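Local coordinates for phosphinothricin N-acetyltransferase (PDB 5DWM), which probably transfers the acetyl group of acetyl-CoA to an acceptor such as phosphinothricin, as a GNAT-family N-acetyltransferase, at residues 21-26 and 46-51; 73-78 and 111-116; 137-142 and 165-170. All coordinates share one frame; numbering follows the deposited sequence.

Overall arrangement
All three contacts are buried, but at different depths of one GNAT domain. Contact 2 lies nearest the middle, its centre about 7 Å from that of the chain; contact 3 follows at about 11 Å. Each sets a helix on a strand of the same mixed sheet, and the strand of contact 3 also meets the second subunit. Contact 1, the most peripheral at about 15 Å, pairs two helices on the other face of strand 70-79, where Ile-23 CG2 packs on Tyr-74 CE1 at 3.7 Å. Contact 2 is a leucine on alanines and peptide backbone; a methionine is the main partner in contacts 1 and 3. Partly exposed Thr-24 bonds back within its helix, as His-142 does to Ser-138 O.

Contact 1 (21-26 and 46-51); sequences ETITAI and DEMAKR
Ile-23 meets Met-48 through CG2, which lies 4.0 Å from the methionine CE, the two side chains meeting at a slant. One residue on, Thr-24 slides past the same methionine in the opposite sense. Its OG1 stands 3.5 Å from both CB and CG of Met-48, while its CG2 is looser, 4.2 Å from that CG. With OG1 set beside its own backbone N (chi1 -57°), the hydroxyl bonds back to the carbonyl of Ile-20, one turn earlier, so its polar need is met inside helix 20-33 and Met-48 offers it carbon alone. This is the pairing of the two N-terminal helices of the GNAT fold, 20-33 and 45-58; Tyr-74 of strand 70-79 touches both Ile-23 and Met-48, placing the pair against the sheet. Bends at chi2 and chi3 fold Met-48 back on itself, which is how CB and CG serve Thr-24 while CE serves Ile-23. Each helix adds a further aromatic partner: Phe-52 of helix 45-58 touches Ile-23, and Tyr-27 of helix 20-33 touches Met-48, whereas the Arg-51 to Glu-47 salt bridge stays within helix 45-58, off the interface.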
loop_
_atom_site.group_PDB
_atom_site.type_symbol
_atom_site.label_atom_id
_atom_site.label_comp_id
_atom_site.label_asym_id
_atom_site.label_seq_id
_atom_site.Cartn_x
_atom_site.Cartn_y
_atom_site.Cartn_z
ATOM N N GLU A 21 -8.527 -5.026 25.437
ATOM C CA GLU A 21 -7.955 -6.277 25.932
ATOM C C GLU A 21 -8.350 -7.459 25.052
ATOM O O GLU A 21 -7.496 -8.248 24.634
ATOM C CB GLU A 21 -8.359 -6.518 27.386
ATOM C CG GLU A 21 -7.920 -7.878 27.890
ATOM C CD GLU A 21 -8.215 -8.075 29.350
ATOM O OE1 GLU A 21 -7.295 -7.879 30.171
ATOM O OE2 GLU A 21 -9.369 -8.415 29.677
ATOM N N THR A 22 -9.647 -7.595 24.753
ATOM C CA THR A 22 -10.094 -8.705 23.917
ATOM C C THR A 22 -9.624 -8.545 22.475
ATOM O O THR A 22 -9.225 -9.525 21.832
ATOM C CB THR A 22 -11.615 -8.840 23.995
ATOM O OG1 THR A 22 -12.001 -9.039 25.357
ATOM C CG2 THR A 22 -12.090 -10.031 23.176
ATOM N N ILE A 23 -9.664 -7.319 21.943
ATOM C CA ILE A 23 -9.175 -7.088 20.588
ATOM C C ILE A 23 -7.718 -7.517 20.462
ATOM O O ILE A 23 -7.329 -8.170 19.483
ATOM C CB ILE A 23 -9.391 -5.618 20.189
ATOM C CG1 ILE A 23 -10.861 -5.399 19.813
ATOM C CG2 ILE A 23 -8.456 -5.230 19.049
ATOM C CD1 ILE A 23 -11.273 -3.968 19.776
ATOM N N THR A 24 -6.896 -7.162 21.455
ATOM C CA THR A 24 -5.501 -7.595 21.468
ATOM C C THR A 24 -5.385 -9.115 21.510
ATOM O O THR A 24 -4.541 -9.696 20.823
ATOM C CB THR A 24 -4.775 -6.945 22.644
ATOM O OG1 THR A 24 -4.892 -5.517 22.538
ATOM C CG2 THR A 24 -3.295 -7.327 22.648
ATOM N N ALA A 25 -6.221 -9.780 22.311
ATOM C CA ALA A 25 -6.192 -11.241 22.349
ATOM C C ALA A 25 -6.570 -11.854 20.999
ATOM O O ALA A 25 -5.941 -12.821 20.547
ATOM C CB ALA A 25 -7.106 -11.767 23.463
ATOM N N ILE A 26 -7.590 -11.302 20.338
ATOM C CA ILE A 26 -7.998 -11.802 19.025
ATOM C C ILE A 26 -6.870 -11.618 18.018
ATOM O O ILE A 26 -6.515 -12.538 17.273
ATOM C CB ILE A 26 -9.282 -11.091 18.566
ATOM C CG1 ILE A 26 -10.454 -11.508 19.462
ATOM C CG2 ILE A 26 -9.586 -11.394 17.100
ATOM C CD1 ILE A 26 -11.733 -10.736 19.202
ATOM N N ASP A 46 -0.883 -2.002 24.886
ATOM C CA ASP A 46 -0.494 -0.595 24.819
ATOM C C ASP A 46 -0.387 -0.139 23.375
ATOM O O ASP A 46 -0.890 0.929 23.006
ATOM C CB ASP A 46 0.844 -0.395 25.531
ATOM C CG ASP A 46 0.879 -1.038 26.909
ATOM O OD1 ASP A 46 0.877 -0.301 27.923
ATOM O OD2 ASP A 46 0.910 -2.284 26.975
ATOM N N GLU A 47 0.276 -0.946 22.543
ATOM C CA GLU A 47 0.442 -0.618 21.131
ATOM C C GLU A 47 -0.890 -0.656 20.384
ATOM O O GLU A 47 -1.167 0.222 19.555
ATOM C CB GLU A 47 1.475 -1.568 20.509
ATOM C CG GLU A 47 1.594 -1.501 18.994
ATOM C CD GLU A 47 2.096 -0.169 18.470
ATOM O OE1 GLU A 47 2.707 0.610 19.237
ATOM O OE2 GLU A 47 1.871 0.091 17.271
ATOM N N MET A 48 -1.744 -1.644 20.685
ATOM C CA MET A 48 -3.048 -1.694 20.027
ATOM C C MET A 48 -3.888 -0.475 20.380
ATOM O O MET A 48 -4.530 0.115 19.506
ATOM C CB MET A 48 -3.788 -2.993 20.362
ATOM C CG MET A 48 -3.093 -4.244 19.804
ATOM S SD MET A 48 -3.066 -4.300 17.991
ATOM C CE MET A 48 -4.794 -4.673 17.627
ATOM N N ALA A 49 -3.862 -0.054 21.646
ATOM C CA ALA A 49 -4.612 1.141 22.031
ATOM C C ALA A 49 -4.117 2.367 21.275
ATOM O O ALA A 49 -4.915 3.216 20.860
ATOM C CB ALA A 49 -4.494 1.366 23.539
ATOM N N LYS A 50 -2.799 2.486 21.100
ATOM C CA LYS A 50 -2.246 3.605 20.342
ATOM C C LYS A 50 -2.708 3.566 18.892
ATOM O O LYS A 50 -3.078 4.603 18.324
ATOM C CB LYS A 50 -0.717 3.583 20.420
ATOM N N ARG A 51 -2.688 2.378 18.273
ATOM C CA ARG A 51 -3.099 2.263 16.874
ATOM C C ARG A 51 -4.557 2.660 16.701
ATOM O O ARG A 51 -4.907 3.414 15.781
ATOM C CB ARG A 51 -2.904 0.829 16.385
ATOM C CG ARG A 51 -1.454 0.400 16.253
ATOM C CD ARG A 51 -1.356 -1.048 15.778
ATOM N NE ARG A 51 0.038 -1.490 15.759
ATOM C CZ ARG A 51 0.445 -2.679 15.325
ATOM N NH1 ARG A 51 -0.429 -3.566 14.862
ATOM N NH2 ARG A 51 1.731 -2.984 15.359
#

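Contact 2 (73-78 and 111-116)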
loop_
_atom_site.group_PDB
_atom_site.type_symbol
_atom_site.label_atom_id
_atom_site.label_comp_id
_atom_site.label_asym_id
_atom_site.label_seq_id
_atom_site.Cartn_x
_atom_site.Cartn_y
_atom_site.Cartn_z
ATOM N N GLY A 73 -15.176 -10.293 17.487
ATOM C CA GLY A 73 -14.445 -9.854 16.313
ATOM C C GLY A 73 -14.503 -8.348 16.244
ATOM O O GLY A 73 -15.259 -7.702 16.974
ATOM N N TYR A 74 -13.679 -7.791 15.359
ATOM C CA TYR A 74 -13.631 -6.349 15.196
ATOM C C TYR A 74 -13.305 -6.013 13.747
ATOM O O TYR A 74 -12.788 -6.842 12.991
ATOM C CB TYR A 74 -12.635 -5.684 16.162
ATOM C CG TYR A 74 -11.186 -6.039 15.907
ATOM C CD1 TYR A 74 -10.615 -7.156 16.496
ATOM C CD2 TYR A 74 -10.387 -5.254 15.079
ATOM C CE1 TYR A 74 -9.294 -7.488 16.277
ATOM C CE2 TYR A 74 -9.056 -5.575 14.846
ATOM C CZ TYR A 74 -8.514 -6.701 15.448
ATOM O OH TYR A 74 -7.193 -7.038 15.229
ATOM N N ALA A 75 -13.629 -4.781 13.368
ATOM C CA ALA A 75 -13.368 -4.297 12.026
ATOM C C ALA A 75 -13.100 -2.804 12.093
ATOM O O ALA A 75 -13.679 -2.091 12.918
ATOM C CB ALA A 75 -14.542 -4.571 11.078
ATOM N N TYR A 76 -12.219 -2.332 11.221
ATOM C CA TYR A 76 -12.006 -0.898 11.119
ATOM C C TYR A 76 -11.630 -0.558 9.686
ATOM O O TYR A 76 -11.328 -1.435 8.871
ATOM C CB TYR A 76 -10.963 -0.388 12.128
ATOM C CG TYR A 76 -9.560 -0.882 11.885
ATOM C CD1 TYR A 76 -8.729 -0.253 10.958
ATOM C CD2 TYR A 76 -9.064 -1.982 12.573
ATOM C CE1 TYR A 76 -7.442 -0.698 10.733
ATOM C CE2 TYR A 76 -7.774 -2.434 12.355
ATOM C CZ TYR A 76 -6.969 -1.794 11.429
ATOM O OH TYR A 76 -5.680 -2.247 11.209
ATOM N N ALA A 77 -11.676 0.732 9.385
ATOM C CA ALA A 77 -11.191 1.263 8.125
ATOM C C ALA A 77 -10.070 2.254 8.392
ATOM O O ALA A 77 -9.936 2.796 9.493
ATOM C CB ALA A 77 -12.316 1.939 7.345
ATOM N N SER A 78 -9.239 2.449 7.375
ATOM C CA SER A 78 -8.123 3.391 7.425
ATOM C C SER A 78 -7.759 3.744 5.987
ATOM O O SER A 78 -8.358 3.235 5.039
ATOM C CB SER A 78 -6.931 2.794 8.183
ATOM O OG SER A 78 -6.491 1.594 7.562
ATOM N N ARG A 111 -20.610 -5.655 6.591
ATOM C CA ARG A 111 -21.793 -4.938 6.130
ATOM C C ARG A 111 -21.927 -3.595 6.836
ATOM O O ARG A 111 -22.180 -2.567 6.193
ATOM C CB ARG A 111 -23.048 -5.790 6.323
ATOM C CG ARG A 111 -24.317 -5.045 5.967
ATOM C CD ARG A 111 -25.484 -5.986 5.730
ATOM N NE ARG A 111 -25.246 -6.859 4.586
ATOM C CZ ARG A 111 -25.138 -8.181 4.664
ATOM N NH1 ARG A 111 -25.260 -8.790 5.837
ATOM N NH2 ARG A 111 -24.920 -8.895 3.567
ATOM N N GLU A 112 -21.734 -3.573 8.158
ATOM C CA GLU A 112 -21.877 -2.315 8.883
ATOM C C GLU A 112 -20.717 -1.370 8.585
ATOM O O GLU A 112 -20.916 -0.151 8.479
ATOM C CB GLU A 112 -22.042 -2.574 10.383
ATOM C CG GLU A 112 -22.281 -1.322 11.228
ATOM C CD GLU A 112 -23.545 -0.562 10.851
ATOM O OE1 GLU A 112 -23.616 0.657 11.134
ATOM O OE2 GLU A 112 -24.463 -1.177 10.270
ATOM N N LEU A 113 -19.501 -1.910 8.422
ATOM C CA LEU A 113 -18.364 -1.068 8.064
ATOM C C LEU A 113 -18.584 -0.400 6.710
ATOM O O LEU A 113 -18.309 0.796 6.548
ATOM C CB LEU A 113 -17.082 -1.897 8.053
ATOM C CG LEU A 113 -15.798 -1.079 7.960
ATOM C CD1 LEU A 113 -15.509 -0.373 9.269
ATOM C CD2 LEU A 113 -14.625 -1.959 7.568
ATOM N N ILE A 114 -19.093 -1.162 5.730
ATOM C CA ILE A 114 -19.432 -0.594 4.426
ATOM C C ILE A 114 -20.418 0.553 4.585
ATOM O O ILE A 114 -20.267 1.613 3.963
ATOM C CB ILE A 114 -19.978 -1.689 3.485
ATOM C CG1 ILE A 114 -18.880 -2.689 3.109
ATOM C CG2 ILE A 114 -20.617 -1.074 2.241
ATOM C CD1 ILE A 114 -19.422 -3.940 2.419
ATOM N N ALA A 115 -21.446 0.361 5.419
ATOM C CA ALA A 115 -22.424 1.423 5.651
ATOM C C ALA A 115 -21.773 2.670 6.246
ATOM O O ALA A 115 -22.054 3.790 5.808
ATOM C CB ALA A 115 -23.569 0.925 6.544
ATOM N N ARG A 116 -20.897 2.499 7.241
ATOM C CA ARG A 116 -20.283 3.658 7.879
ATOM C C ARG A 116 -19.329 4.375 6.928
ATOM O O ARG A 116 -19.307 5.611 6.879
ATOM C CB ARG A 116 -19.575 3.230 9.167
ATOM C CG ARG A 116 -20.515 2.708 10.261
ATOM C CD ARG A 116 -21.283 3.842 10.921
ATOM N NE ARG A 116 -20.386 4.802 11.559
ATOM C CZ ARG A 116 -19.936 4.696 12.805
ATOM N NH1 ARG A 116 -20.307 3.672 13.561
ATOM N NH2 ARG A 116 -19.121 5.618 13.297
#
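Leu-113 of the helix carries this contact against Ala-75, Tyr-76 and Ala-77 of the strand. Its CB directs the chain at the sheet but stays back: the nearest strand atom, Ala-75 CB, is 4.8 Å away. From there chi1 of -169° swings CG away from the backbone N and places it beside the carbonyl carbon, and the branch then forks over the Tyr-76 to Ala-77 peptide. Leu-113 CD2 takes the side of Ala-75: it lies 3.6 Å from Tyr-76 O and 4.4 Å from Ala-75 CB. Leu-113 CD1 takes the other side, 4.0 Å from Ala-77 N and 4.4 Å from Ala-77 CB. One leucine therefore straddles a peptide unit, with a methyl group assigned to each of the two alanines whose CB atoms face the helix. Between those CB atoms the methyls come down onto the backbone, Leu-113 CD1 and CD2 each 3.9 Å from Tyr-76 C.

Tyr-76, between the alanines, turns its CB the other way, and on that face of the sheet its ring stacks on Phe-55 and meets Phe-52 edge-to-face. Pro-61 and Asp-92 also touch Leu-113, and Ile-94, an acetyl-CoA-binding residue, packs on Ala-75. The axes of the two short segments approach to 8.9 Å at 27°, so helix and strand run in roughly the same direction.

Helix 105-119 links strands 89-96 and 124-129, parallel neighbours in the sheet, so the leucine docks the helix of a beta-alpha-beta crossover. The preceding connection contains the acetyl-CoA-binding Gly-102, Gln-103 and Gly-104, and Gly-106 lies in the helix's first turn: the cofactor-binding arrangement of the GNAT fold.

Contact 3 (137-142 and 165-170); sequences GSVKLH and DTVLMQ
Ser-138 O is gripped twice by His-142: the ring ND1 donates at 2.8 Å with a nearly straight N-H...O angle of 167°, and the backbone N of His-142 donates to the same oxygen at 3.1 Å. The two donors come from opposite faces of the carbonyl plane, and the oxygen lies close to the imidazole plane. NE2 is bonded to Asp-92, so the ring is pinned at both nitrogens, and Phe-147 meets it edge-to-face. Across the contact His-142 offers CB, 3.8 Å from Met-169 SD. Here helix 136-144 lies on strand 162-172 of the GNAT sheet, their segment axes approaching to 10.0 Å and only 13° from parallel; the His-142 side chain lies about 4 Å from that of Ile-94, which binds acetyl-CoA. Met-169 SD also sits 4.1 Å from Val-139 O and 4.2 Å from Val-139 CG1, the side chains crossing at about a right angle; chi3 (68°), the rotation about CG-SD, sets only the methyl CE, the sulfur being placed by chi1 and the extended chi2. Val-139 CG2 meets Val-167 CG1 at 4.3 Å. Between Val-167 and Met-169, Leu-168 packs on Leu-168 of the second subunit.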
loop_
_atom_site.group_PDB
_atom_site.type_symbol
_atom_site.label_atom_id
_atom_site.label_comp_id
_atom_site.label_asym_id
_atom_site.label_seq_id
_atom_site.Cartn_x
_atom_site.Cartn_y
_atom_site.Cartn_z
ATOM N N GLY A 137 -11.279 -17.864 3.515
ATOM C CA GLY A 137 -12.359 -17.292 4.306
ATOM C C GLY A 137 -12.497 -15.797 4.087
ATOM O O GLY A 137 -13.599 -15.284 3.880
ATOM N N SER A 138 -11.368 -15.081 4.103
ATOM C CA SER A 138 -11.420 -13.637 3.892
ATOM C C SER A 138 -11.793 -13.294 2.453
ATOM O O SER A 138 -12.551 -12.348 2.213
ATOM C CB SER A 138 -10.078 -12.994 4.251
ATOM O OG SER A 138 -10.130 -11.598 4.001
ATOM N N VAL A 139 -11.255 -14.038 1.483
ATOM C CA VAL A 139 -11.620 -13.811 0.087
ATOM C C VAL A 139 -13.114 -14.039 -0.119
ATOM O O VAL A 139 -13.809 -13.213 -0.721
ATOM C CB VAL A 139 -10.764 -14.680 -0.856
ATOM C CG1 VAL A 139 -11.243 -14.519 -2.293
ATOM C CG2 VAL A 139 -9.286 -14.312 -0.735
ATOM N N LYS A 140 -13.630 -15.161 0.392
ATOM C CA LYS A 140 -15.050 -15.467 0.229
ATOM C C LYS A 140 -15.933 -14.443 0.943
ATOM O O LYS A 140 -16.992 -14.060 0.428
ATOM C CB LYS A 140 -15.331 -16.889 0.708
ATOM N N LEU A 141 -15.513 -13.979 2.126
ATOM C CA LEU A 141 -16.276 -12.947 2.828
ATOM C C LEU A 141 -16.411 -11.698 1.969
ATOM O O LEU A 141 -17.496 -11.119 1.852
ATOM C CB LEU A 141 -15.598 -12.599 4.156
ATOM C CG LEU A 141 -15.978 -11.266 4.823
ATOM C CD1 LEU A 141 -17.436 -11.221 5.219
ATOM C CD2 LEU A 141 -15.088 -10.961 6.032
ATOM N N HIS A 142 -15.308 -11.269 1.352
ATOM C CA HIS A 142 -15.362 -10.054 0.549
ATOM C C HIS A 142 -16.134 -10.279 -0.745
ATOM O O HIS A 142 -16.905 -9.413 -1.168
ATOM C CB HIS A 142 -13.950 -9.518 0.314
ATOM C CG HIS A 142 -13.346 -8.875 1.528
ATOM N ND1 HIS A 142 -12.670 -9.592 2.495
ATOM C CD2 HIS A 142 -13.346 -7.588 1.949
ATOM C CE1 HIS A 142 -12.274 -8.773 3.453
ATOM N NE2 HIS A 142 -12.667 -7.551 3.144
ATOM N N ASP A 165 1.006 -14.618 -0.899
ATOM C CA ASP A 165 0.554 -13.648 -1.886
ATOM C C ASP A 165 -0.436 -12.690 -1.241
ATOM O O ASP A 165 -1.191 -13.074 -0.348
ATOM C CB ASP A 165 -0.169 -14.326 -3.057
ATOM C CG ASP A 165 0.724 -15.267 -3.853
ATOM O OD1 ASP A 165 1.958 -15.268 -3.674
ATOM O OD2 ASP A 165 0.177 -16.018 -4.683
ATOM N N THR A 166 -0.465 -11.452 -1.725
ATOM C CA THR A 166 -1.470 -10.482 -1.294
ATOM C C THR A 166 -2.557 -10.414 -2.356
ATOM O O THR A 166 -2.275 -10.067 -3.505
ATOM C CB THR A 166 -0.847 -9.098 -1.157
ATOM O OG1 THR A 166 0.157 -9.114 -0.145
ATOM C CG2 THR A 166 -1.924 -8.065 -0.808
ATOM N N VAL A 167 -3.793 -10.738 -1.979
ATOM C CA VAL A 167 -4.938 -10.613 -2.876
ATOM C C VAL A 167 -5.614 -9.268 -2.630
ATOM O O VAL A 167 -5.944 -8.929 -1.487
ATOM C CB VAL A 167 -5.915 -11.790 -2.693
ATOM C CG1 VAL A 167 -7.292 -11.442 -3.261
ATOM C CG2 VAL A 167 -5.337 -13.050 -3.359
ATOM N N LEU A 168 -5.799 -8.488 -3.691
ATOM C CA LEU A 168 -6.456 -7.189 -3.594
ATOM C C LEU A 168 -7.874 -7.275 -4.149
ATOM O O LEU A 168 -8.097 -7.871 -5.209
ATOM C CB LEU A 168 -5.680 -6.127 -4.377
ATOM C CG LEU A 168 -4.207 -6.009 -4.002
ATOM C CD1 LEU A 168 -3.516 -5.235 -5.076
ATOM C CD2 LEU A 168 -4.064 -5.307 -2.678
ATOM N N MET A 169 -8.832 -6.676 -3.427
ATOM C CA MET A 169 -10.225 -6.625 -3.857
ATOM C C MET A 169 -10.788 -5.240 -3.560
ATOM O O MET A 169 -10.344 -4.564 -2.630
ATOM C CB MET A 169 -11.073 -7.687 -3.142
ATOM C CG MET A 169 -10.462 -9.085 -3.188
ATOM S SD MET A 169 -11.546 -10.356 -2.518
ATOM C CE MET A 169 -12.854 -10.358 -3.746
ATOM N N GLN A 170 -11.791 -4.822 -4.331
ATOM C CA GLN A 170 -12.347 -3.492 -4.105
ATOM C C GLN A 170 -13.857 -3.473 -4.308
ATOM O O GLN A 170 -14.429 -4.292 -5.027
ATOM C CB GLN A 170 -11.661 -2.393 -4.941
ATOM C CG GLN A 170 -11.936 -2.477 -6.431
ATOM C CD GLN A 170 -11.218 -1.398 -7.230
ATOM O OE1 GLN A 170 -10.505 -1.704 -8.182
ATOM N NE2 GLN A 170 -11.423 -0.130 -6.861
#